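Local coordinates for NikO protein (Streptomyces tendae, PDB 4FQD) that is an enolpyruvyl transferase of nikkomycin biosynthesis, related to MurA, and probably transfers the enolpyruvyl group of phosphoenolpyruvate to a hydroxyl of a uridine nucleotide, at residues 49-55 with 255-261. The protein carries 4 engineered substitutions. Residues are numbered along the deposited sequence; the frame is centred on the assembly and turned at random.
Engineered in segment 49-55: Arg52 (natural residue Pro).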
ATOM      1  N   ALA A  49      -9.534 -33.614 -27.319  1.00 23.69           N
ATOM      2  CA  ALA A  49     -10.686 -34.133 -26.595  1.00 19.73           C
ATOM      3  C   ALA A  49     -11.723 -33.038 -26.367  1.00 22.15           C
ATOM      4  O   ALA A  49     -11.372 -31.867 -26.225  1.00 23.26           O
ATOM      5  CB  ALA A  49     -10.246 -34.726 -25.269  1.00 23.03           C
ATOM      6  N   PRO A  50     -13.010 -33.417 -26.336  1.00 23.84           N
ATOM      7  CA  PRO A  50     -14.074 -32.443 -26.080  1.00 21.84           C
ATOM      8  C   PRO A  50     -14.036 -31.930 -24.644  1.00 21.13           C
ATOM      9  O   PRO A  50     -13.822 -32.707 -23.713  1.00 19.76           O
ATOM     10  CB  PRO A  50     -15.353 -33.252 -26.320  1.00 19.32           C
ATOM     11  CG  PRO A  50     -14.955 -34.668 -26.082  1.00 14.72           C
ATOM     12  CD  PRO A  50     -13.544 -34.769 -26.578  1.00 17.81           C
ATOM     13  N   VAL A  51     -14.238 -30.628 -24.476  1.00 23.92           N
ATOM     14  CA  VAL A  51     -14.256 -30.020 -23.152  1.00 22.36           C
ATOM     15  C   VAL A  51     -15.595 -29.339 -22.893  1.00 21.10           C
ATOM     16  O   VAL A  51     -15.938 -28.355 -23.549  1.00 17.96           O
ATOM     17  CB  VAL A  51     -13.121 -28.993 -22.988  1.00 16.58           C
ATOM     18  CG1 VAL A  51     -13.239 -28.275 -21.650  1.00 18.24           C
ATOM     19  CG2 VAL A  51     -11.770 -29.678 -23.116  1.00 16.98           C
ATOM     20  N   ARG A  52     -16.351 -29.872 -21.939  1.00 13.99           N
ATOM     21  CA  ARG A  52     -17.647 -29.303 -21.593  1.00 21.32           C
ATOM     22  C   ARG A  52     -17.519 -28.289 -20.465  1.00 19.32           C
ATOM     23  O   ARG A  52     -17.139 -28.632 -19.345  1.00 20.39           O
ATOM     24  CB  ARG A  52     -18.639 -30.400 -21.205  1.00 26.93           C
ATOM     25  CG  ARG A  52     -20.032 -29.871 -20.920  1.00 30.00           C
ATOM     26  CD  ARG A  52     -21.008 -30.979 -20.576  1.00 30.90           C
ATOM     27  NE  ARG A  52     -22.362 -30.455 -20.424  1.00 42.74           N
ATOM     28  CZ  ARG A  52     -23.409 -31.180 -20.047  1.00 52.39           C
ATOM     29  NH1 ARG A  52     -23.262 -32.471 -19.779  1.00 44.12           N
ATOM     30  NH2 ARG A  52     -24.604 -30.615 -19.935  1.00 47.19           N
ATOM     31  N   ILE A  53     -17.845 -27.037 -20.767  1.00 20.12           N
ATOM     32  CA  ILE A  53     -17.699 -25.954 -19.804  1.00 16.52           C
ATOM     33  C   ILE A  53     -19.052 -25.488 -19.280  1.00 19.70           C
ATOM     34  O   ILE A  53     -19.787 -24.784 -19.972  1.00 24.63           O
ATOM     35  CB  ILE A  53     -16.961 -24.756 -20.428  1.00 17.98           C
ATOM     36  CG1 ILE A  53     -15.666 -25.218 -21.098  1.00 12.54           C
ATOM     37  CG2 ILE A  53     -16.677 -23.700 -19.377  1.00 16.56           C
ATOM     38  CD1 ILE A  53     -14.915 -24.112 -21.804  1.00 12.01           C
ATOM     39  N   GLU A  54     -19.378 -25.885 -18.055  1.00 20.62           N
ATOM     40  CA  GLU A  54     -20.626 -25.466 -17.429  1.00 20.60           C
ATOM     41  C   GLU A  54     -20.450 -24.119 -16.736  1.00 17.98           C
ATOM     42  O   GLU A  54     -19.324 -23.689 -16.483  1.00 16.79           O
ATOM     43  CB  GLU A  54     -21.114 -26.519 -16.435  1.00 24.56           C
ATOM     44  CG  GLU A  54     -21.266 -27.903 -17.038  1.00 35.68           C
ATOM     45  CD  GLU A  54     -22.474 -28.641 -16.500  1.00 49.18           C
ATOM     46  OE1 GLU A  54     -23.357 -27.985 -15.909  1.00 40.00           O
ATOM     47  OE2 GLU A  54     -22.542 -29.876 -16.671  1.00 55.17           O
ATOM     48  N   ASN A  55     -21.570 -23.468 -16.431  1.00 18.16           N
ATOM     49  CA  ASN A  55     -21.564 -22.123 -15.864  1.00 14.34           C
ATOM     50  C   ASN A  55     -20.736 -21.173 -16.726  1.00 15.97           C
ATOM     51  O   ASN A  55     -19.919 -20.405 -16.222  1.00 16.76           O
ATOM     52  CB  ASN A  55     -21.052 -22.134 -14.419  1.00 20.31           C
ATOM     53  CG  ASN A  55     -21.316 -20.826 -13.692  1.00 21.22           C
ATOM     54  OD1 ASN A  55     -22.318 -20.155 -13.941  1.00 16.08           O
ATOM     55  ND2 ASN A  55     -20.409 -20.453 -12.796  1.00 17.47           N
ATOM     56  N   ARG A 255      -8.013 -36.686 -23.114  1.00 19.50           N
ATOM     57  CA  ARG A 255      -9.072 -37.104 -22.201  1.00 22.73           C
ATOM     58  C   ARG A 255     -10.168 -36.048 -22.084  1.00 20.53           C
ATOM     59  O   ARG A 255      -9.883 -34.882 -21.813  1.00 24.03           O
ATOM     60  CB  ARG A 255      -8.492 -37.421 -20.823  1.00 20.40           C
ATOM     61  CG  ARG A 255      -7.664 -38.695 -20.783  1.00 26.02           C
ATOM     62  CD  ARG A 255      -6.666 -38.668 -19.640  1.00 34.15           C
ATOM     63  NE  ARG A 255      -7.294 -38.325 -18.369  1.00 46.64           N
ATOM     64  CZ  ARG A 255      -6.627 -38.135 -17.236  1.00 50.30           C
ATOM     65  NH1 ARG A 255      -7.276 -37.825 -16.124  1.00 50.26           N
ATOM     66  NH2 ARG A 255      -5.307 -38.253 -17.214  1.00 46.50           N
ATOM     67  N   PRO A 256     -11.428 -36.459 -22.299  1.00 22.92           N
ATOM     68  CA  PRO A 256     -12.603 -35.582 -22.205  1.00 19.02           C
ATOM     69  C   PRO A 256     -12.729 -34.945 -20.824  1.00 18.01           C
ATOM     70  O   PRO A 256     -12.456 -35.601 -19.818  1.00 17.64           O
ATOM     71  CB  PRO A 256     -13.773 -36.540 -22.449  1.00 21.11           C
ATOM     72  CG  PRO A 256     -13.185 -37.661 -23.235  1.00 18.81           C
ATOM     73  CD  PRO A 256     -11.794 -37.827 -22.705  1.00 19.99           C
ATOM     74  N   VAL A 257     -13.139 -33.681 -20.779  1.00 18.83           N
ATOM     75  CA  VAL A 257     -13.185 -32.939 -19.523  1.00 18.01           C
ATOM     76  C   VAL A 257     -14.527 -32.252 -19.280  1.00 20.13           C
ATOM     77  O   VAL A 257     -15.068 -31.586 -20.163  1.00 18.99           O
ATOM     78  CB  VAL A 257     -12.066 -31.874 -19.462  1.00 21.93           C
ATOM     79  CG1 VAL A 257     -12.158 -31.071 -18.171  1.00 16.34           C
ATOM     80  CG2 VAL A 257     -10.700 -32.526 -19.591  1.00 18.66           C
ATOM     81  N   ASP A 258     -15.057 -32.426 -18.073  1.00 19.01           N
ATOM     82  CA  ASP A 258     -16.233 -31.692 -17.624  1.00 21.12           C
ATOM     83  C   ASP A 258     -15.826 -30.720 -16.523  1.00 24.97           C
ATOM     84  O   ASP A 258     -15.300 -31.131 -15.488  1.00 23.74           O
ATOM     85  CB  ASP A 258     -17.303 -32.651 -17.098  1.00 23.99           C
ATOM     86  CG  ASP A 258     -18.297 -33.061 -18.166  1.00 39.56           C
ATOM     87  OD1 ASP A 258     -17.942 -33.019 -19.362  1.00 41.18           O
ATOM     88  OD2 ASP A 258     -19.437 -33.423 -17.807  1.00 43.51           O
ATOM     89  N   VAL A 259     -16.065 -29.432 -16.745  1.00 18.60           N
ATOM     90  CA  VAL A 259     -15.669 -28.420 -15.773  1.00 21.17           C
ATOM     91  C   VAL A 259     -16.740 -27.347 -15.566  1.00 20.01           C
ATOM     92  O   VAL A 259     -17.310 -26.823 -16.523  1.00 22.80           O
ATOM     93  CB  VAL A 259     -14.315 -27.769 -16.157  1.00 21.13           C
ATOM     94  CG1 VAL A 259     -14.367 -27.207 -17.570  1.00 15.38           C
ATOM     95  CG2 VAL A 259     -13.927 -26.693 -15.152  1.00 28.53           C
ATOM     96  N   THR A 260     -17.019 -27.041 -14.303  1.00 18.40           N
ATOM     97  CA  THR A 260     -17.944 -25.971 -13.957  1.00 21.59           C
ATOM     98  C   THR A 260     -17.164 -24.740 -13.507  1.00 18.63           C
ATOM     99  O   THR A 260     -16.484 -24.769 -12.481  1.00 13.88           O
ATOM    100  CB  THR A 260     -18.903 -26.400 -12.836  1.00 18.36           C
ATOM    101  OG1 THR A 260     -19.598 -27.588 -13.232  1.00 27.50           O
ATOM    102  CG2 THR A 260     -19.909 -25.298 -12.547  1.00 17.75           C
ATOM    103  N   LEU A 261     -17.264 -23.662 -14.280  1.00 14.23           N
ATOM    104  CA  LEU A 261     -16.501 -22.448 -14.008  1.00 17.36           C
ATOM    105  C   LEU A 261     -16.804 -21.838 -12.646  1.00 16.24           C
ATOM    106  O   LEU A 261     -17.942 -21.860 -12.176  1.00 17.36           O
ATOM    107  CB  LEU A 261     -16.744 -21.397 -15.093  1.00 14.83           C
ATOM    108  CG  LEU A 261     -16.146 -21.664 -16.473  1.00 18.81           C
ATOM    109  CD1 LEU A 261     -16.397 -20.484 -17.400  1.00 13.73           C
ATOM    110  CD2 LEU A 261     -14.660 -21.964 -16.370  1.00  9.51           C
TER
HETATM  111  O   HOH W   1     -16.385 -33.613 -22.263  1.00 31.72           O
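Strands 50-54 and 257-260 run parallel, 14° apart, joined by a ladder of five backbone hydrogen bonds from Val257 N to Pro50 O through Leu261 N to Glu54 O. They belong to a mixed four-stranded sheet of the inverse beta/alpha barrel of the EPSP synthase family, and strand 84-88 flanks strand 50-54 on its other side. Val51, Ile53, Val257 and Val259 share the face packed by helices 34-44 and 219-231. Ile53 CG2 meets Leu261 CG at 3.6 Å. With chi1 at -51°, Ile53 turns that methyl anti to its own nitrogen and beside its carbonyl carbon, on the Leu261 side. Leu37 of helix 34-44 also touches Leu261. The other face is polar. The engineered Arg52 stretches out with CG anti to N (chi1 -176°), and Asp258 OD1 lies 3.3 Å from Arg52 CB. The guanidinium and carboxylate planes are nearly perpendicular, and Arg52 NH1 stays 4.4 Å from Asp258 OD2, beyond a salt bridge. Glu54 OE2 instead sits over the guanidinium face, a long ion pair of 3.8 Å to Arg52 NE. Just past the strand ends, Asn55 ND2 gives a straight side-chain bond of 2.9 Å to Leu261 O, arriving from above the carbonyl plane. With an alanine here the amide is gone, and the Leu261 carbonyl would probably lose this donor. Leu261 O itself lies in the plane of the Asn55 amide.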